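Local coordinates for protein PnpC (Pseudomonas putida, PDB 3N9T) that probably catalyses the intradiol ring cleavage of hydroxyquinol as an iron(III)-dependent 1,2-dioxygenase, at residues A130-G134 with D268-M274; G117-A123 with C183-T189; D14-F20 with M32-R37; R215-F221 with H234-D240; R135-V139 with F285-A289. The contacts are given in a common frame with arbitrary orientation. Residue numbers count along the deposited sequence, not the author numbering.

Interaction 1 (A130-G134 with D268-M274); sequences ALVYG and DAGGLDM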
# COMPACT_ATOMS: atom_id res chain seq x y z
N ALA A 130 -38.99 -11.48 11.89
CA ALA A 130 -38.48 -10.89 13.12
C ALA A 130 -39.10 -9.50 13.26
O ALA A 130 -39.34 -8.84 12.29
CB ALA A 130 -36.91 -10.78 13.07
N LEU A 131 -39.30 -9.08 14.49
CA LEU A 131 -39.67 -7.66 14.72
C LEU A 131 -38.44 -7.01 15.33
O LEU A 131 -37.97 -7.49 16.40
CB LEU A 131 -40.80 -7.59 15.74
CG LEU A 131 -41.21 -6.15 16.17
CD1 LEU A 131 -41.67 -5.32 14.92
CD2 LEU A 131 -42.30 -6.26 17.26
N VAL A 132 -37.88 -5.96 14.68
CA VAL A 132 -36.78 -5.20 15.28
C VAL A 132 -37.41 -3.88 15.71
O VAL A 132 -37.99 -3.17 14.90
CB VAL A 132 -35.58 -4.99 14.29
CG1 VAL A 132 -34.49 -4.04 14.97
CG2 VAL A 132 -34.95 -6.35 13.90
N TYR A 133 -37.38 -3.57 16.99
CA TYR A 133 -38.07 -2.38 17.46
C TYR A 133 -37.29 -1.72 18.61
O TYR A 133 -36.32 -2.30 19.14
CB TYR A 133 -39.53 -2.75 17.91
CG TYR A 133 -39.64 -3.49 19.20
CD1 TYR A 133 -39.04 -4.77 19.36
CD2 TYR A 133 -40.45 -3.02 20.23
CE1 TYR A 133 -39.14 -5.48 20.59
CE2 TYR A 133 -40.58 -3.73 21.45
CZ TYR A 133 -39.95 -4.96 21.60
OH TYR A 133 -40.07 -5.64 22.79
N GLY A 134 -37.70 -0.50 18.98
CA GLY A 134 -36.95 0.19 20.05
C GLY A 134 -37.24 1.69 19.99
O GLY A 134 -38.34 2.10 19.63
N ASP A 268 -45.58 -7.02 24.65
CA ASP A 268 -44.42 -6.15 24.52
C ASP A 268 -43.94 -6.31 23.04
O ASP A 268 -42.97 -7.05 22.74
CB ASP A 268 -43.37 -6.56 25.55
CG ASP A 268 -42.04 -5.91 25.32
OD1 ASP A 268 -41.97 -4.80 24.74
OD2 ASP A 268 -41.04 -6.55 25.70
N ALA A 269 -44.70 -5.69 22.15
CA ALA A 269 -44.39 -5.66 20.73
C ALA A 269 -44.58 -4.26 20.15
O ALA A 269 -44.96 -4.13 19.00
CB ALA A 269 -45.22 -6.66 19.94
N GLY A 270 -44.26 -3.25 20.93
CA GLY A 270 -44.34 -1.84 20.52
C GLY A 270 -45.74 -1.49 20.00
O GLY A 270 -45.87 -0.61 19.11
N GLY A 271 -46.78 -2.15 20.54
CA GLY A 271 -48.17 -1.87 20.10
C GLY A 271 -48.61 -2.69 18.90
O GLY A 271 -49.77 -2.61 18.43
N LEU A 272 -47.71 -3.52 18.37
CA LEU A 272 -48.11 -4.40 17.30
C LEU A 272 -48.71 -5.66 17.94
O LEU A 272 -48.47 -5.98 19.12
CB LEU A 272 -46.92 -4.75 16.42
CG LEU A 272 -46.20 -3.47 15.93
CD1 LEU A 272 -45.00 -3.90 15.15
CD2 LEU A 272 -47.16 -2.67 14.99
N ASP A 273 -49.52 -6.34 17.16
CA ASP A 273 -50.09 -7.56 17.61
C ASP A 273 -49.58 -8.62 16.68
O ASP A 273 -50.01 -8.68 15.53
CB ASP A 273 -51.62 -7.50 17.52
CG ASP A 273 -52.27 -8.81 18.03
OD1 ASP A 273 -51.58 -9.58 18.75
OD2 ASP A 273 -53.46 -9.04 17.70
N MET A 274 -48.62 -9.42 17.13
CA MET A 274 -48.01 -10.36 16.20
C MET A 274 -48.82 -11.66 16.16
O MET A 274 -49.05 -12.30 17.22
CB MET A 274 -46.53 -10.64 16.57
CG MET A 274 -45.57 -9.44 16.51
SD MET A 274 -45.32 -8.84 14.82
CE MET A 274 -44.78 -7.24 15.23
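Residues 130-134 run as a beta strand, part of strand 129-138, whereas 268-274 is an irregular loop that turns back on itself through a type I' beta turn from Ala269 to Leu272, closed by Leu272 N to Ala269 O at 2.9 Å. The two backbones do not pair: the nearest CA atoms, of Tyr133 and Gly270, are 7.0 Å apart, and side chains bridge the gap. Gly270 has positive phi, as the turn requires, and its bare CA leaves room for the Tyr133 ring, whose CE2 comes to 3.7 Å from Gly270 N. At the tip of that ring Tyr133 OH donates to Asp268 OD1 at 2.8 Å; the same hydroxyl is hydrogen-bonded to Arg262. Two residues earlier on the same side of the strand, Leu131 enters an apolar pocket of the loop: its CD2 lies 3.4 Å from Met274 CE and 4.0 Å from Ala269 CB, while its CD1 meets Leu272 CD1 at 3.6 Å. Ala130 and Val132 point to the other side of the strand, where both touch Tyr259. The contact is thus a loop folded over one face of a beta sheet, here the outer side of the beta-sandwich catalytic domain of intradiol dioxygenases, away from the iron.

Interaction 2 (G117-A123 with C183-T189); sequences GYGENMA and CFAIQTT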
# COMPACT_ATOMS: atom_id res chain seq x y z
N GLY A 117 -43.90 2.64 6.89
CA GLY A 117 -44.69 2.93 8.10
C GLY A 117 -44.22 2.18 9.35
O GLY A 117 -43.42 1.22 9.28
N TYR A 118 -44.72 2.60 10.50
CA TYR A 118 -44.34 1.93 11.78
C TYR A 118 -44.70 0.45 11.76
O TYR A 118 -45.85 0.10 11.54
CB TYR A 118 -45.05 2.60 12.91
CG TYR A 118 -44.72 2.11 14.31
CD1 TYR A 118 -43.70 2.70 15.05
CD2 TYR A 118 -45.51 1.13 14.91
CE1 TYR A 118 -43.41 2.28 16.34
CE2 TYR A 118 -45.24 0.74 16.21
CZ TYR A 118 -44.24 1.30 16.90
OH TYR A 118 -44.02 0.89 18.14
N GLY A 119 -43.72 -0.44 11.92
CA GLY A 119 -44.02 -1.87 11.85
C GLY A 119 -44.20 -2.45 10.46
O GLY A 119 -44.48 -3.66 10.32
N GLU A 120 -43.96 -1.65 9.41
CA GLU A 120 -44.05 -2.16 8.07
C GLU A 120 -43.03 -3.28 7.81
O GLU A 120 -41.89 -3.21 8.24
CB GLU A 120 -43.85 -1.03 7.06
CG GLU A 120 -44.04 -1.51 5.60
CD GLU A 120 -44.09 -0.32 4.64
OE1 GLU A 120 -44.63 0.72 5.03
OE2 GLU A 120 -43.61 -0.44 3.51
N ASN A 121 -43.44 -4.31 7.09
CA ASN A 121 -42.51 -5.37 6.71
C ASN A 121 -41.62 -5.01 5.50
O ASN A 121 -42.13 -4.56 4.48
CB ASN A 121 -43.32 -6.63 6.41
CG ASN A 121 -42.48 -7.76 5.89
OD1 ASN A 121 -41.40 -8.06 6.43
ND2 ASN A 121 -42.94 -8.38 4.80
N MET A 122 -40.29 -5.15 5.61
CA MET A 122 -39.44 -4.91 4.43
C MET A 122 -38.92 -6.20 3.75
O MET A 122 -38.16 -6.12 2.76
CB MET A 122 -38.26 -3.99 4.75
CG MET A 122 -37.41 -4.40 6.02
SD MET A 122 -35.97 -3.40 5.98
CE MET A 122 -34.91 -4.38 7.06
N ALA A 123 -39.28 -7.36 4.32
CA ALA A 123 -38.77 -8.64 3.82
C ALA A 123 -39.74 -9.11 2.75
O ALA A 123 -40.81 -9.57 3.04
CB ALA A 123 -38.66 -9.67 4.91
N CYS A 183 -40.33 5.91 19.40
CA CYS A 183 -40.42 4.48 19.13
C CYS A 183 -40.35 4.23 17.63
O CYS A 183 -40.94 4.99 16.82
CB CYS A 183 -41.74 3.92 19.72
SG CYS A 183 -41.75 3.98 21.51
N PHE A 184 -39.65 3.15 17.29
CA PHE A 184 -39.69 2.66 15.90
C PHE A 184 -39.98 1.14 15.89
O PHE A 184 -39.74 0.46 16.87
CB PHE A 184 -38.34 2.95 15.23
CG PHE A 184 -37.23 2.12 15.73
CD1 PHE A 184 -36.95 0.88 15.13
CD2 PHE A 184 -36.44 2.58 16.76
CE1 PHE A 184 -35.93 0.07 15.61
CE2 PHE A 184 -35.40 1.79 17.23
CZ PHE A 184 -35.15 0.54 16.68
N ALA A 185 -40.43 0.63 14.77
CA ALA A 185 -40.65 -0.78 14.62
C ALA A 185 -40.55 -1.18 13.15
O ALA A 185 -41.08 -0.51 12.22
CB ALA A 185 -42.02 -1.21 15.24
N ILE A 186 -39.81 -2.26 12.95
CA ILE A 186 -39.41 -2.73 11.63
C ILE A 186 -39.74 -4.24 11.59
O ILE A 186 -39.23 -5.00 12.41
CB ILE A 186 -37.86 -2.61 11.51
CG1 ILE A 186 -37.43 -1.12 11.57
CG2 ILE A 186 -37.41 -3.30 10.21
CD1 ILE A 186 -35.89 -0.89 11.69
N GLN A 187 -40.55 -4.68 10.63
CA GLN A 187 -40.69 -6.13 10.44
C GLN A 187 -39.75 -6.53 9.33
O GLN A 187 -39.66 -5.87 8.30
CB GLN A 187 -42.15 -6.53 10.11
CG GLN A 187 -43.07 -6.59 11.37
CD GLN A 187 -44.48 -7.12 11.01
OE1 GLN A 187 -45.39 -6.35 10.68
NE2 GLN A 187 -44.64 -8.42 11.02
N THR A 188 -39.05 -7.65 9.57
CA THR A 188 -38.06 -8.13 8.65
C THR A 188 -37.86 -9.65 8.81
O THR A 188 -38.70 -10.36 9.40
CB THR A 188 -36.75 -7.30 8.78
OG1 THR A 188 -35.83 -7.62 7.73
CG2 THR A 188 -36.07 -7.37 10.19
N THR A 189 -36.75 -10.13 8.28
CA THR A 189 -36.33 -11.50 8.65
C THR A 189 -35.03 -11.47 9.43
O THR A 189 -34.31 -10.49 9.37
CB THR A 189 -36.18 -12.38 7.43
OG1 THR A 189 -35.28 -11.77 6.51
CG2 THR A 189 -37.56 -12.69 6.77
O HOH W 1 -41.32 0.20 19.17
O HOH W 2 -41.24 -10.24 8.27
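Three backbone hydrogen bonds hold the loop 117-123 along strand 183-189: Gly119 N to Ala185 O at 2.7 Å, Gln187 N to Glu120 O at 3.1 Å and Met122 N to Gln187 O at 2.9 Å. The last two flank the single bridge between Asn121 and Gln187. A type II turn from Gly117 to Glu120 places Gly119 at positive phi, and an Asx turn, with Ala123 N bonded to Asn121 OD1 at 3.1 Å, bends the chain after the bridge. Water 1 joins Tyr118 OH to Phe184 O, and water 2 joins Asn121 OD1 to Thr188 O; the Tyr118 hydroxyl also bonds Gly270. Ala185 CB sits over the Tyr118 ring, 3.8 Å from its centroid, in a CH-pi contact, Met122 CE approaches Ile186 CG2 at 4.2 Å, and Ala123 CB meets Thr189 CG2 at 3.7 Å. An irregular loop is thus laid along one edge of strand 183-189 in the beta-sandwich domain of intradiol dioxygenases; strand 129-138 pairs with the other edge, while Met122 and Ile186 reach Val151 of strand 148-152 and Tyr176 of strand 173-177.

Interaction 3 (D14-F20 with M32-R37); sequences DQAVDSF and MQSLVR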
# COMPACT_ATOMS: atom_id res chain seq x y z
N ASP A 14 16.26 8.46 6.54
CA ASP A 14 16.26 9.92 6.78
C ASP A 14 16.05 10.70 5.50
O ASP A 14 15.24 11.65 5.47
CB ASP A 14 17.59 10.36 7.42
CG ASP A 14 17.67 9.97 8.91
OD1 ASP A 14 16.62 9.63 9.51
OD2 ASP A 14 18.77 10.04 9.50
N GLN A 15 16.81 10.37 4.44
CA GLN A 15 16.65 11.08 3.16
C GLN A 15 15.19 10.93 2.64
O GLN A 15 14.59 11.87 2.12
CB GLN A 15 17.55 10.43 2.10
CG GLN A 15 19.00 10.79 2.05
CD GLN A 15 19.72 9.95 0.98
OE1 GLN A 15 19.81 10.35 -0.13
NE2 GLN A 15 20.14 8.75 1.33
N ALA A 16 14.62 9.73 2.76
CA ALA A 16 13.28 9.50 2.24
C ALA A 16 12.27 10.36 3.01
O ALA A 16 11.44 11.04 2.44
CB ALA A 16 12.96 8.01 2.35
N VAL A 17 12.34 10.34 4.33
CA VAL A 17 11.49 11.21 5.14
C VAL A 17 11.73 12.69 4.86
O VAL A 17 10.78 13.49 4.66
CB VAL A 17 11.65 10.88 6.65
CG1 VAL A 17 11.00 11.96 7.61
CG2 VAL A 17 11.16 9.49 6.93
N ASP A 18 13.00 13.09 4.84
CA ASP A 18 13.35 14.50 4.63
C ASP A 18 12.94 14.99 3.26
O ASP A 18 12.68 16.20 3.08
CB ASP A 18 14.86 14.72 4.83
CG ASP A 18 15.29 14.56 6.28
OD1 ASP A 18 14.39 14.60 7.17
OD2 ASP A 18 16.52 14.33 6.54
N SER A 19 12.87 14.09 2.28
CA SER A 19 12.46 14.53 0.93
C SER A 19 11.13 15.32 0.89
O SER A 19 10.86 16.04 -0.07
CB SER A 19 12.42 13.36 -0.06
OG SER A 19 11.30 12.50 0.16
N PHE A 20 10.28 15.13 1.90
CA PHE A 20 8.95 15.76 1.93
C PHE A 20 8.91 17.12 2.64
O PHE A 20 7.86 17.74 2.63
CB PHE A 20 7.93 14.80 2.58
CG PHE A 20 7.57 13.61 1.67
CD1 PHE A 20 6.57 13.74 0.71
CD2 PHE A 20 8.25 12.42 1.77
CE1 PHE A 20 6.22 12.69 -0.14
CE2 PHE A 20 7.92 11.32 0.93
CZ PHE A 20 6.91 11.47 -0.04
N MET A 32 2.86 12.22 4.90
CA MET A 32 3.88 11.47 4.16
C MET A 32 5.13 11.17 5.03
O MET A 32 5.71 10.11 4.92
CB MET A 32 4.29 12.21 2.91
CG MET A 32 3.15 12.30 1.80
SD MET A 32 2.34 10.69 1.47
CE MET A 32 3.70 9.71 0.83
N GLN A 33 5.55 12.11 5.88
CA GLN A 33 6.68 11.78 6.75
C GLN A 33 6.39 10.67 7.73
O GLN A 33 7.24 9.80 7.98
CB GLN A 33 7.27 13.03 7.46
CG GLN A 33 7.87 14.02 6.41
CD GLN A 33 8.63 15.19 7.04
OE1 GLN A 33 8.19 15.79 8.03
NE2 GLN A 33 9.77 15.53 6.44
N SER A 34 5.19 10.69 8.30
CA SER A 34 4.76 9.61 9.13
C SER A 34 4.64 8.28 8.39
O SER A 34 5.11 7.22 8.86
CB SER A 34 3.37 9.93 9.73
OG SER A 34 3.06 8.97 10.67
N LEU A 35 4.06 8.33 7.19
CA LEU A 35 3.85 7.07 6.48
C LEU A 35 5.24 6.46 6.10
O LEU A 35 5.48 5.23 6.23
CB LEU A 35 3.06 7.48 5.25
CG LEU A 35 2.81 6.45 4.19
CD1 LEU A 35 2.35 5.24 4.90
CD2 LEU A 35 1.68 6.98 3.28
N VAL A 36 6.14 7.32 5.61
CA VAL A 36 7.47 6.83 5.22
C VAL A 36 8.27 6.24 6.41
O VAL A 36 8.88 5.18 6.29
CB VAL A 36 8.24 7.94 4.50
CG1 VAL A 36 9.70 7.51 4.25
CG2 VAL A 36 7.58 8.19 3.08
N ARG A 37 8.26 6.93 7.55
CA ARG A 37 8.96 6.46 8.73
C ARG A 37 8.36 5.09 9.13
O ARG A 37 9.10 4.15 9.40
CB ARG A 37 8.79 7.48 9.86
CG ARG A 37 9.54 7.07 11.17
CD ARG A 37 11.06 6.76 10.87
NE ARG A 37 11.77 7.99 10.47
CZ ARG A 37 13.03 8.07 10.03
NH1 ARG A 37 13.80 6.98 9.89
NH2 ARG A 37 13.53 9.29 9.75
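Val17, Phe20 and Gln33 carry most of this contact between helices 7-18 and 26-46. Val17 has its CA 5.1 Å from that of Gln33, and its CG2 packs on Val36 CG1 at 3.6 Å and lies over one face of the Arg37 guanidinium, 3.7 Å from NH2. Gln33 reaches across to the backbone of Val17, where its NE2 donates to Val17 O at 2.9 Å; the same amide group bonds Glu21. The short segments run nearly antiparallel, at 159° with axes 9.0 Å apart, so the pair forms a helical hairpin at the N terminus, part of the helical region that meets the second subunit, as in catechol 1,2-dioxygenases. Phe20, three residues on from Val17, presents a ring face to Met32 CB, 3.6 Å from the centroid, and its CE2 touches Val36 CG2 at 3.8 Å; Arg211 of the second subunit makes a cation-pi contact with this ring. Met32 also touches the bound phospholipid. At the far end, Arg37 NH2 forms a salt bridge with Asp14 OD1 at 3.1 Å.

Interaction 4 (R215-F221 with H234-D240); sequences RPAHLHF and HLFNSDD. With FE (Fe (III) ion), chain D.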
# COMPACT_ATOMS: atom_id res chain seq x y z
N ARG A 215 -18.65 -12.42 7.78
CA ARG A 215 -19.24 -11.48 8.73
C ARG A 215 -20.35 -12.07 9.58
O ARG A 215 -21.20 -12.79 9.06
CB ARG A 215 -19.77 -10.30 7.99
CG ARG A 215 -18.65 -9.73 7.09
CD ARG A 215 -18.63 -8.24 7.16
NE ARG A 215 -18.55 -7.74 8.52
CZ ARG A 215 -19.08 -6.58 8.87
NH1 ARG A 215 -19.66 -5.83 7.96
NH2 ARG A 215 -19.00 -6.15 10.11
N PRO A 216 -20.36 -11.76 10.89
CA PRO A 216 -21.56 -12.10 11.66
C PRO A 216 -22.81 -11.39 11.14
O PRO A 216 -22.71 -10.28 10.60
CB PRO A 216 -21.27 -11.57 13.07
CG PRO A 216 -20.15 -10.57 12.89
CD PRO A 216 -19.42 -10.89 11.63
N ALA A 217 -23.97 -12.02 11.34
CA ALA A 217 -25.27 -11.46 10.94
C ALA A 217 -25.50 -10.06 11.53
O ALA A 217 -25.18 -9.80 12.68
CB ALA A 217 -26.41 -12.44 11.34
N HIS A 218 -25.98 -9.14 10.69
CA HIS A 218 -26.22 -7.78 11.17
C HIS A 218 -27.28 -7.06 10.41
O HIS A 218 -27.54 -7.38 9.25
CB HIS A 218 -24.96 -6.92 11.10
CG HIS A 218 -24.30 -6.89 9.74
ND1 HIS A 218 -23.44 -7.87 9.31
CD2 HIS A 218 -24.37 -5.98 8.74
CE1 HIS A 218 -23.02 -7.58 8.08
NE2 HIS A 218 -23.57 -6.44 7.71
N LEU A 219 -27.75 -5.96 11.03
CA LEU A 219 -28.66 -5.04 10.37
C LEU A 219 -27.95 -3.68 10.36
O LEU A 219 -27.42 -3.27 11.40
CB LEU A 219 -30.00 -5.01 11.16
CG LEU A 219 -31.15 -4.09 10.68
CD1 LEU A 219 -31.56 -4.34 9.17
CD2 LEU A 219 -32.37 -4.30 11.60
N HIS A 220 -27.93 -3.00 9.20
CA HIS A 220 -27.24 -1.70 9.05
C HIS A 220 -28.21 -0.62 9.39
O HIS A 220 -29.37 -0.74 9.05
CB HIS A 220 -26.78 -1.45 7.61
CG HIS A 220 -25.66 -2.35 7.14
ND1 HIS A 220 -24.33 -2.07 7.38
CD2 HIS A 220 -25.67 -3.53 6.45
CE1 HIS A 220 -23.57 -3.02 6.86
NE2 HIS A 220 -24.36 -3.93 6.29
N PHE A 221 -27.79 0.37 10.18
CA PHE A 221 -28.62 1.59 10.44
C PHE A 221 -27.85 2.88 10.10
O PHE A 221 -26.66 3.04 10.50
CB PHE A 221 -28.97 1.71 11.92
CG PHE A 221 -30.01 0.74 12.38
CD1 PHE A 221 -29.67 -0.61 12.61
CD2 PHE A 221 -31.35 1.16 12.57
CE1 PHE A 221 -30.63 -1.51 13.04
CE2 PHE A 221 -32.33 0.24 13.04
CZ PHE A 221 -31.97 -1.11 13.23
N HIS A 234 -24.10 -0.70 13.04
CA HIS A 234 -24.65 -2.06 12.69
C HIS A 234 -25.24 -2.55 14.03
O HIS A 234 -24.68 -2.19 15.09
CB HIS A 234 -23.53 -3.10 12.42
CG HIS A 234 -22.69 -2.88 11.21
ND1 HIS A 234 -22.17 -3.92 10.48
CD2 HIS A 234 -22.21 -1.75 10.64
CE1 HIS A 234 -21.42 -3.44 9.51
NE2 HIS A 234 -21.43 -2.13 9.60
N LEU A 235 -26.31 -3.37 14.00
CA LEU A 235 -26.76 -4.16 15.19
C LEU A 235 -26.45 -5.60 14.84
O LEU A 235 -26.87 -6.10 13.75
CB LEU A 235 -28.28 -4.04 15.41
CG LEU A 235 -28.68 -2.64 15.94
CD1 LEU A 235 -30.15 -2.75 16.48
CD2 LEU A 235 -27.69 -2.12 17.10
N PHE A 236 -25.66 -6.27 15.66
CA PHE A 236 -25.22 -7.63 15.30
C PHE A 236 -26.02 -8.62 16.12
O PHE A 236 -26.19 -8.37 17.32
CB PHE A 236 -23.75 -7.84 15.70
CG PHE A 236 -22.78 -6.99 14.89
CD1 PHE A 236 -22.30 -7.47 13.69
CD2 PHE A 236 -22.41 -5.71 15.32
CE1 PHE A 236 -21.42 -6.71 12.92
CE2 PHE A 236 -21.54 -4.95 14.54
CZ PHE A 236 -21.06 -5.47 13.35
N ASN A 237 -26.42 -9.77 15.52
CA ASN A 237 -27.14 -10.82 16.28
C ASN A 237 -26.25 -11.36 17.41
O ASN A 237 -25.16 -11.88 17.17
CB ASN A 237 -27.59 -12.03 15.42
CG ASN A 237 -28.37 -11.63 14.14
OD1 ASN A 237 -28.29 -10.49 13.66
ND2 ASN A 237 -29.03 -12.61 13.54
N SER A 238 -26.76 -11.32 18.62
CA SER A 238 -26.04 -11.82 19.82
C SER A 238 -25.54 -13.26 19.72
O SER A 238 -24.59 -13.69 20.42
CB SER A 238 -27.04 -11.88 20.99
OG SER A 238 -26.72 -10.83 21.81
N ASP A 239 -26.20 -14.05 18.93
CA ASP A 239 -25.80 -15.43 19.05
C ASP A 239 -24.82 -15.93 18.00
O ASP A 239 -24.64 -17.14 17.86
CB ASP A 239 -27.07 -16.30 19.19
CG ASP A 239 -27.78 -16.06 20.55
OD1 ASP A 239 -27.02 -16.04 21.58
OD2 ASP A 239 -29.04 -15.82 20.58
N ASP A 240 -24.24 -15.01 17.23
CA ASP A 240 -23.74 -15.38 15.90
C ASP A 240 -22.42 -16.10 16.12
O ASP A 240 -21.67 -15.72 16.98
CB ASP A 240 -23.55 -14.13 15.01
CG ASP A 240 -23.16 -14.47 13.60
OD1 ASP A 240 -24.02 -14.40 12.69
OD2 ASP A 240 -21.97 -14.81 13.37
FE FE D . -23.54 -5.64 5.90
O HOH W 3 -22.10 -4.41 4.94
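This buried antiparallel pairing belongs to the beta hairpin of strands 214-224 and 231-237, and it carries both histidine ligands of the non-haem ferric site characteristic of intradiol dioxygenases. The segments 218-221 and 234-237 run at 169° with their axes 4.6 Å apart. Leu219 and Leu235 form a hydrogen-bonded pair, with Leu219 N to Leu235 O at 2.9 Å and Leu235 N to Leu219 O at 2.8 Å; non-hydrogen-bonded pairs flank it, His218 with Phe236 and His220 with His234. Beyond them Asn237 N donates to Ala217 O at 3.1 Å, and Asp240, brought round by a type I turn from Asn237, accepts from Ala217 N through OD1 at 2.7 Å. His218, His220, His234 and Phe236 cluster on one face of the sheet, where the edge of the His220 ring meets the face of the His234 ring, centroids 4.4 Å apart. Leu219 and Leu235 lie on the other face, where Leu235 CG also touches Phe221 CE1 at 3.7 Å. Arg215 NH1 reaches His234 CE1 at 3.3 Å, while its NH2 forms a salt bridge with Asp246. The iron is bound by His218 NE2 at 2.0 Å, His220 NE2 at 1.9 Å and water 3 at 2.1 Å; Tyr160 and Tyr194 are among its other ligands. Across the His218 ring from NE2, ND1 donates to Pro216 O at 2.8 Å.

Interaction 5 (R135-V139 with F285-A289); sequences RVLDV and FVMEA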
# COMPACT_ATOMS: atom_id res chain seq x y z
N ARG A 135 -36.28 2.48 20.43
CA ARG A 135 -36.45 3.92 20.51
C ARG A 135 -35.22 4.61 20.00
O ARG A 135 -34.16 3.99 19.90
CB ARG A 135 -36.75 4.34 21.96
CG ARG A 135 -38.00 3.54 22.61
CD ARG A 135 -38.15 3.84 24.13
NE ARG A 135 -38.80 5.13 24.24
CZ ARG A 135 -38.74 5.96 25.30
NH1 ARG A 135 -38.00 5.67 26.38
NH2 ARG A 135 -39.43 7.12 25.23
N VAL A 136 -35.38 5.87 19.61
CA VAL A 136 -34.24 6.73 19.38
C VAL A 136 -34.30 7.81 20.47
O VAL A 136 -35.31 8.48 20.61
CB VAL A 136 -34.29 7.33 18.00
CG1 VAL A 136 -33.04 8.29 17.78
CG2 VAL A 136 -34.33 6.19 16.92
N LEU A 137 -33.22 7.94 21.25
CA LEU A 137 -33.23 8.81 22.40
C LEU A 137 -32.06 9.78 22.29
O LEU A 137 -31.14 9.55 21.45
CB LEU A 137 -33.03 7.92 23.64
CG LEU A 137 -34.11 6.87 23.92
CD1 LEU A 137 -33.74 6.12 25.20
CD2 LEU A 137 -35.49 7.53 24.02
N ASP A 138 -32.10 10.86 23.09
CA ASP A 138 -30.94 11.71 23.27
C ASP A 138 -30.16 11.18 24.44
O ASP A 138 -30.58 10.20 25.12
CB ASP A 138 -31.27 13.23 23.48
CG ASP A 138 -32.16 13.51 24.70
OD1 ASP A 138 -32.17 12.72 25.63
OD2 ASP A 138 -32.89 14.53 24.73
N VAL A 139 -29.03 11.83 24.70
CA VAL A 139 -28.14 11.44 25.78
C VAL A 139 -28.81 11.64 27.16
O VAL A 139 -28.44 10.97 28.11
CB VAL A 139 -26.80 12.21 25.62
CG1 VAL A 139 -26.21 12.55 26.94
CG2 VAL A 139 -25.85 11.42 24.65
N PHE A 285 -31.38 3.39 20.52
CA PHE A 285 -30.30 4.19 19.98
C PHE A 285 -30.22 5.53 20.73
O PHE A 285 -31.25 6.12 21.09
CB PHE A 285 -30.55 4.51 18.52
CG PHE A 285 -30.48 3.31 17.64
CD1 PHE A 285 -29.22 2.82 17.21
CD2 PHE A 285 -31.67 2.69 17.20
CE1 PHE A 285 -29.11 1.66 16.38
CE2 PHE A 285 -31.58 1.49 16.36
CZ PHE A 285 -30.26 0.99 15.99
N VAL A 286 -29.00 5.99 20.93
CA VAL A 286 -28.73 7.24 21.62
C VAL A 286 -27.90 8.11 20.64
O VAL A 286 -26.83 7.70 20.20
CB VAL A 286 -28.00 6.98 23.00
CG1 VAL A 286 -27.67 8.31 23.71
CG2 VAL A 286 -28.86 6.03 23.92
N MET A 287 -28.45 9.28 20.30
CA MET A 287 -27.91 10.21 19.35
C MET A 287 -27.27 11.40 20.06
O MET A 287 -27.70 11.81 21.17
CB MET A 287 -29.01 10.70 18.41
CG MET A 287 -29.56 9.58 17.41
SD MET A 287 -30.57 10.51 16.24
CE MET A 287 -29.23 10.89 15.08
N GLU A 288 -26.27 11.97 19.40
CA GLU A 288 -25.54 13.11 19.97
C GLU A 288 -26.08 14.41 19.39
O GLU A 288 -26.29 14.52 18.16
CB GLU A 288 -24.04 13.02 19.65
CG GLU A 288 -23.34 11.92 20.35
CD GLU A 288 -21.99 12.36 20.92
OE1 GLU A 288 -21.06 12.48 20.10
OE2 GLU A 288 -21.86 12.54 22.17
N ALA A 289 -26.29 15.38 20.26
CA ALA A 289 -26.68 16.72 19.83
C ALA A 289 -25.66 17.36 18.86
O ALA A 289 -24.50 16.95 18.79
CB ALA A 289 -26.92 17.62 21.05
O HOH W 4 -28.14 13.80 22.68
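Phe285 opens the pairing: its N donates to Arg135 O at 2.9 Å, and its O accepts from Leu137 N at 2.7 Å, so that it straddles Val136, its partner in a parallel bridge with CA atoms 4.7 Å apart. The Phe285 ring lies on the same sheet face as Val136, with CD2 4.4 Å from Val136 CG2, and extends on to Phe221 and Leu235 of the iron-bearing hairpin. Val286, bridged to Leu137, points to the opposite face, where its CG1 meets Val139 CG2 at 3.7 Å and Asp138 O at 3.7 Å; its CA also makes a CA-H...O contact with Leu137 O at 3.3 Å. The N of Val286 faces away from this pairing and bonds Thr100. Met287 returns to the Phe285 side: its N donates to Leu137 O at 2.9 Å, and its SD lies 3.7 Å from Val136 CG1. Past this point the backbones draw apart and water 4 fills the gap, 2.5 Å from Met287 O and 3.0 Å from Val139 N. Glu288 turns away to a hydrogen bond with Thr97. Short segment axes 4.6 Å apart and inclined at 34° reflect the strong twist of the pair. The first and last strands of the catalytic domain, 129-138 and 278-287, thus lie side by side within its beta sandwich, between strands 183-189 and 256-262.

In the fold
From the N terminus, interaction 3 closes first, a short hairpin of helices in series with all the others and touching none of them. The remaining four share the catalytic domain. Interaction 2 ties the loop 117-123 to strand 183-189, the neighbour of strand 129-138, on which interactions 1 and 5 both start. These three cross one another along the chain, interaction 1 ending in the loop 268-274 and interaction 5 at the last strand. Interaction 4, the iron-bearing hairpin, closes after interaction 2 and nests inside interactions 1 and 5. It packs against the rest through Leu219, Phe221 and Leu235, which meet Met122, Val132, Ile186 and Phe285.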